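Local coordinates for protein endoglucanase (Fervidobacterium pennivorans DSM 9078, PDB 6KDD) that probably hydrolyses beta-1,4-glucosidic bonds in cellulose or related beta-glucans, as a family 5 glycoside hydrolase built on a (beta/alpha)8 TIM barrel, at residues E31-E35 and G36-V40; E216-N219 and P220-V224. All coordinates share one frame; numbering follows the deposited sequence.

Contact 1 (E31-E35 and G36-V40)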
loop_
_atom_site.group_PDB
_atom_site.type_symbol
_atom_site.label_atom_id
_atom_site.label_comp_id
_atom_site.label_asym_id
_atom_site.label_seq_id
_atom_site.Cartn_x
_atom_site.Cartn_y
_atom_site.Cartn_z
ATOM N N GLU A 31 -11.376 -0.413 1.792
ATOM C CA GLU A 31 -11.149 0.987 1.438
ATOM C C GLU A 31 -12.275 1.522 0.541
ATOM O O GLU A 31 -12.220 2.681 0.095
ATOM C CB GLU A 31 -9.749 1.155 0.812
ATOM C CG GLU A 31 -9.647 0.774 -0.682
ATOM C CD GLU A 31 -9.643 -0.697 -1.079
ATOM O OE1 GLU A 31 -10.131 -1.549 -0.284
ATOM O OE2 GLU A 31 -9.111 -1.007 -2.192
ATOM N N ALA A 32 -13.278 0.675 0.275
ATOM C CA ALA A 32 -14.489 1.098 -0.433
ATOM C C ALA A 32 -15.354 1.857 0.573
ATOM O O ALA A 32 -15.026 1.870 1.767
ATOM C CB ALA A 32 -15.213 -0.125 -0.939
ATOM N N PRO A 33 -16.462 2.543 0.189
ATOM C CA PRO A 33 -17.275 3.264 1.183
ATOM C C PRO A 33 -17.839 2.317 2.242
ATOM O O PRO A 33 -18.012 2.713 3.395
ATOM C CB PRO A 33 -18.387 3.927 0.309
ATOM C CG PRO A 33 -17.713 4.091 -1.039
ATOM C CD PRO A 33 -16.949 2.771 -1.192
ATOM N N PHE A 34 -18.069 1.053 1.870
ATOM C CA PHE A 34 -18.278 -0.004 2.858
ATOM C C PHE A 34 -17.735 -1.295 2.270
ATOM O O PHE A 34 -17.634 -1.432 1.045
ATOM C CB PHE A 34 -19.775 -0.180 3.223
ATOM C CG PHE A 34 -20.695 -0.404 2.037
ATOM C CD1 PHE A 34 -20.908 -1.681 1.520
ATOM C CD2 PHE A 34 -21.383 0.662 1.456
ATOM C CE1 PHE A 34 -21.748 -1.892 0.443
ATOM C CE2 PHE A 34 -22.218 0.442 0.358
ATOM C CZ PHE A 34 -22.425 -0.826 -0.128
ATOM N N GLU A 35 -17.516 -2.290 3.125
ATOM C CA GLU A 35 -16.914 -3.549 2.662
ATOM C C GLU A 35 -17.844 -4.314 1.731
ATOM O O GLU A 35 -18.993 -4.622 2.076
ATOM C CB GLU A 35 -16.538 -4.467 3.841
ATOM C CG GLU A 35 -15.548 -5.557 3.435
ATOM C CD GLU A 35 -15.137 -6.536 4.545
ATOM O OE1 GLU A 35 -15.617 -6.375 5.707
ATOM O OE2 GLU A 35 -14.320 -7.430 4.253
ATOM N N GLY A 36 -17.321 -4.660 0.554
ATOM C CA GLY A 36 -18.056 -5.416 -0.464
ATOM C C GLY A 36 -18.603 -4.513 -1.579
ATOM O O GLY A 36 -18.907 -4.994 -2.652
ATOM N N ALA A 37 -18.722 -3.204 -1.343
ATOM C CA ALA A 37 -19.216 -2.298 -2.369
ATOM C C ALA A 37 -18.389 -2.408 -3.652
ATOM O O ALA A 37 -18.929 -2.176 -4.740
ATOM C CB ALA A 37 -19.194 -0.885 -1.850
ATOM N N TRP A 38 -17.069 -2.697 -3.529
ATOM C CA TRP A 38 -16.218 -2.660 -4.712
ATOM C C TRP A 38 -15.844 -4.080 -5.116
ATOM O O TRP A 38 -14.922 -4.252 -5.883
ATOM C CB TRP A 38 -14.963 -1.798 -4.481
ATOM C CG TRP A 38 -15.220 -0.326 -4.450
ATOM C CD1 TRP A 38 -16.401 0.315 -4.695
ATOM C CD2 TRP A 38 -14.253 0.700 -4.216
ATOM N NE1 TRP A 38 -16.239 1.662 -4.613
ATOM C CE2 TRP A 38 -14.933 1.934 -4.327
ATOM C CE3 TRP A 38 -12.884 0.691 -3.896
ATOM C CZ2 TRP A 38 -14.277 3.153 -4.177
ATOM C CZ3 TRP A 38 -12.245 1.907 -3.762
ATOM C CH2 TRP A 38 -12.920 3.115 -3.903
ATOM N N GLY A 39 -16.517 -5.089 -4.558
ATOM C CA GLY A 39 -16.473 -6.399 -5.190
ATOM C C GLY A 39 -15.798 -7.446 -4.305
ATOM O O GLY A 39 -15.902 -8.631 -4.606
ATOM N N VAL A 40 -15.152 -7.018 -3.193
ATOM C CA VAL A 40 -14.388 -7.961 -2.367
ATOM C C VAL A 40 -14.802 -7.835 -0.914
ATOM O O VAL A 40 -14.883 -6.737 -0.361
ATOM C CB VAL A 40 -12.854 -7.787 -2.457
ATOM C CG1 VAL A 40 -12.161 -8.901 -1.693
ATOM C CG2 VAL A 40 -12.393 -7.824 -3.908
#

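Contact 2 (E216-N219 and P220-V224)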
loop_
_atom_site.group_PDB
_atom_site.type_symbol
_atom_site.label_atom_id
_atom_site.label_comp_id
_atom_site.label_asym_id
_atom_site.label_seq_id
_atom_site.Cartn_x
_atom_site.Cartn_y
_atom_site.Cartn_z
ATOM N N GLU A 216 -11.566 2.891 -15.710
ATOM C CA GLU A 216 -12.747 3.742 -15.819
ATOM C C GLU A 216 -12.614 4.930 -14.865
ATOM O O GLU A 216 -13.091 6.029 -15.151
ATOM C CB GLU A 216 -14.004 2.922 -15.520
ATOM C CG GLU A 216 -14.152 1.673 -16.396
ATOM C CD GLU A 216 -13.317 0.430 -16.067
ATOM O OE1 GLU A 216 -13.681 -0.674 -16.530
ATOM O OE2 GLU A 216 -12.299 0.552 -15.362
ATOM N N TRP A 217 -11.919 4.682 -13.747
ATOM C CA TRP A 217 -11.804 5.604 -12.628
ATOM C C TRP A 217 -10.771 6.703 -12.894
ATOM O O TRP A 217 -10.545 7.534 -12.026
ATOM C CB TRP A 217 -11.499 4.810 -11.338
ATOM C CG TRP A 217 -10.200 4.055 -11.331
ATOM C CD1 TRP A 217 -9.018 4.486 -10.800
ATOM C CD2 TRP A 217 -9.941 2.733 -11.863
ATOM N NE1 TRP A 217 -8.043 3.533 -10.967
ATOM C CE2 TRP A 217 -8.580 2.449 -11.612
ATOM C CE3 TRP A 217 -10.708 1.767 -12.533
ATOM C CZ2 TRP A 217 -7.993 1.247 -11.997
ATOM C CZ3 TRP A 217 -10.125 0.579 -12.928
ATOM C CH2 TRP A 217 -8.777 0.322 -12.653
ATOM N N VAL A 218 -10.089 6.664 -14.047
ATOM C CA VAL A 218 -9.102 7.674 -14.398
ATOM C C VAL A 218 -9.707 8.524 -15.519
ATOM O O VAL A 218 -10.343 7.968 -16.416
ATOM C CB VAL A 218 -7.771 7.036 -14.851
ATOM C CG1 VAL A 218 -6.716 8.086 -15.173
ATOM C CG2 VAL A 218 -7.222 6.062 -13.828
ATOM N N ASN A 219 -9.470 9.848 -15.470
ATOM C CA ASN A 219 -10.103 10.804 -16.375
ATOM C C ASN A 219 -9.055 11.648 -17.090
ATOM O O ASN A 219 -8.436 12.531 -16.491
ATOM C CB ASN A 219 -11.114 11.727 -15.687
ATOM C CG ASN A 219 -12.514 11.153 -15.670
ATOM O OD1 ASN A 219 -12.831 10.264 -16.457
ATOM N ND2 ASN A 219 -13.364 11.654 -14.788
ATOM N N PRO A 220 -8.877 11.433 -18.412
ATOM C CA PRO A 220 -9.736 10.512 -19.160
ATOM C C PRO A 220 -9.138 9.106 -19.152
ATOM O O PRO A 220 -7.958 8.944 -18.849
ATOM C CB PRO A 220 -9.716 11.145 -20.560
ATOM C CG PRO A 220 -8.321 11.764 -20.671
ATOM C CD PRO A 220 -7.849 12.068 -19.256
ATOM N N THR A 221 -9.975 8.106 -19.452
ATOM C CA THR A 221 -9.545 6.722 -19.521
ATOM C C THR A 221 -8.526 6.554 -20.646
ATOM O O THR A 221 -8.858 6.739 -21.809
ATOM C CB THR A 221 -10.720 5.807 -19.863
ATOM O OG1 THR A 221 -11.749 5.968 -18.889
ATOM C CG2 THR A 221 -10.306 4.357 -19.938
ATOM N N PRO A 222 -7.255 6.193 -20.354
ATOM C CA PRO A 222 -6.317 5.829 -21.412
ATOM C C PRO A 222 -6.863 4.669 -22.241
ATOM O O PRO A 222 -7.459 3.729 -21.715
ATOM C CB PRO A 222 -5.046 5.443 -20.637
ATOM C CG PRO A 222 -5.182 6.212 -19.344
ATOM C CD PRO A 222 -6.651 6.115 -19.012
ATOM N N PRO A 223 -6.655 4.700 -23.576
ATOM C CA PRO A 223 -7.128 3.627 -24.453
ATOM C C PRO A 223 -6.439 2.283 -24.220
ATOM O O PRO A 223 -5.259 2.242 -23.874
ATOM C CB PRO A 223 -6.749 4.133 -25.856
ATOM C CG PRO A 223 -5.593 5.089 -25.610
ATOM C CD PRO A 223 -5.919 5.759 -24.291
ATOM N N VAL A 224 -7.188 1.217 -24.490
ATOM C CA VAL A 224 -6.780 -0.173 -24.399
ATOM C C VAL A 224 -5.837 -0.503 -25.559
ATOM O O VAL A 224 -5.688 0.281 -26.494
ATOM C CB VAL A 224 -8.048 -1.051 -24.408
ATOM C CG1 VAL A 224 -8.828 -0.876 -25.701
ATOM C CG2 VAL A 224 -7.778 -2.526 -24.159
#

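Contact 1 (E31-E35 and G36-V40)
Ala32 and Trp38 meet through a CH-pi contact: CB of Ala32 sits 3.7 Å from the centroid of the five-membered ring of Trp38, over its face. On the same side, toward the rim, CD of Pro33 lies 3.7 Å from NE1 of Trp38. Further along, CZ3 of Trp38 lies 3.9 Å from the carbonyl oxygen of Glu31. A second CH-pi contact puts CB of Ala37 over the face of the Phe34 ring, 3.7 Å from its centroid. With chi1 at 54°, CG of Phe34 stands between its own N and carbonyl carbon, which folds the ring back over Ala37. The methyls of Ala32 and Ala37, 4.2 Å apart between their CB atoms, bring the two ring contacts together.

The polar part is backbone. Ala37 N donates to Phe34 O at 3.2 Å, closing a type II turn with Gly36 at its third position. A type I turn follows directly, its bond running from Gly39 N to Gly36 O. These consecutive turns, sharing Gly36 and Ala37, carry Trp38 beside His104, whose ring meets the indole with planes at about 65°. The acidic ends turn elsewhere: Glu35 forms a salt bridge with Arg83 and accepts from Ile42 N, while the carboxylate of Glu31 is gripped by the backbone N atoms of Asn28 and Ala29.

All of this lies in the loop between barrel strand 22-25 and helix 45-53, where Arg63 and His104, from loops after strands 57-60 and 97-101, both hydrogen-bond to Glu31 O.

Contact 2 (E216-N219 and P220-V224)
Between Asn219 and Pro220 the peptide bond is cis, which pulls their CA atoms to 2.8 Å and makes Val218 to Thr221 a type VIb turn. This turn type needs no hydrogen bond between its ends, and Thr221 N, though 3.1 Å from Val218 O, is too poorly angled to form one. From Pro220 on, the chain runs in a polyproline II-like conformation.

Thr221 reaches back across the turn: its OG1, beside the backbone N at a chi1 of -58°, lies 3.5 Å from Val218 O in a long, weak hydrogen bond. Ala215 O is a second weak partner within reach of the same hydroxyl. OG1 of Thr221 also lies 3.9 Å from CA of Glu216. Between the two arms of the turn, CG1 of Val218 touches CD of Pro222 at 4.3 Å, a loose apolar contact. The carboxylate of Glu216 turns to Lys266 in a salt bridge.

The turn is a surface feature of the long loop between helix 208-211 and helix 232-252. Val218 and Pro222 rest on Phe208 and Asn209 of the first of these helices, and Trp217 meets Tyr264, beyond strand 256-261, edge to face.

In the fold
Contact 1 comes first along the chain, in the loop after barrel strand 22-25, and contact 2 much later, in the loop between helix 208-211 and helix 232-252, within the connection from strand 198-204 to strand 256-261. Their centres are about 21 Å apart and their nearest atoms about 8 Å, without touching. Both belong to connections that follow the C-terminal ends of strands in one eight-stranded parallel barrel, the end where the active site of TIM-barrel hydrolases lies. A glycerol near Trp38 and a Tris bound by Trp217, both probably from the crystallisation liquor, show that small molecules can settle beside these two side chains. The two turns thus shape separate parts of the barrel's loop-bearing end.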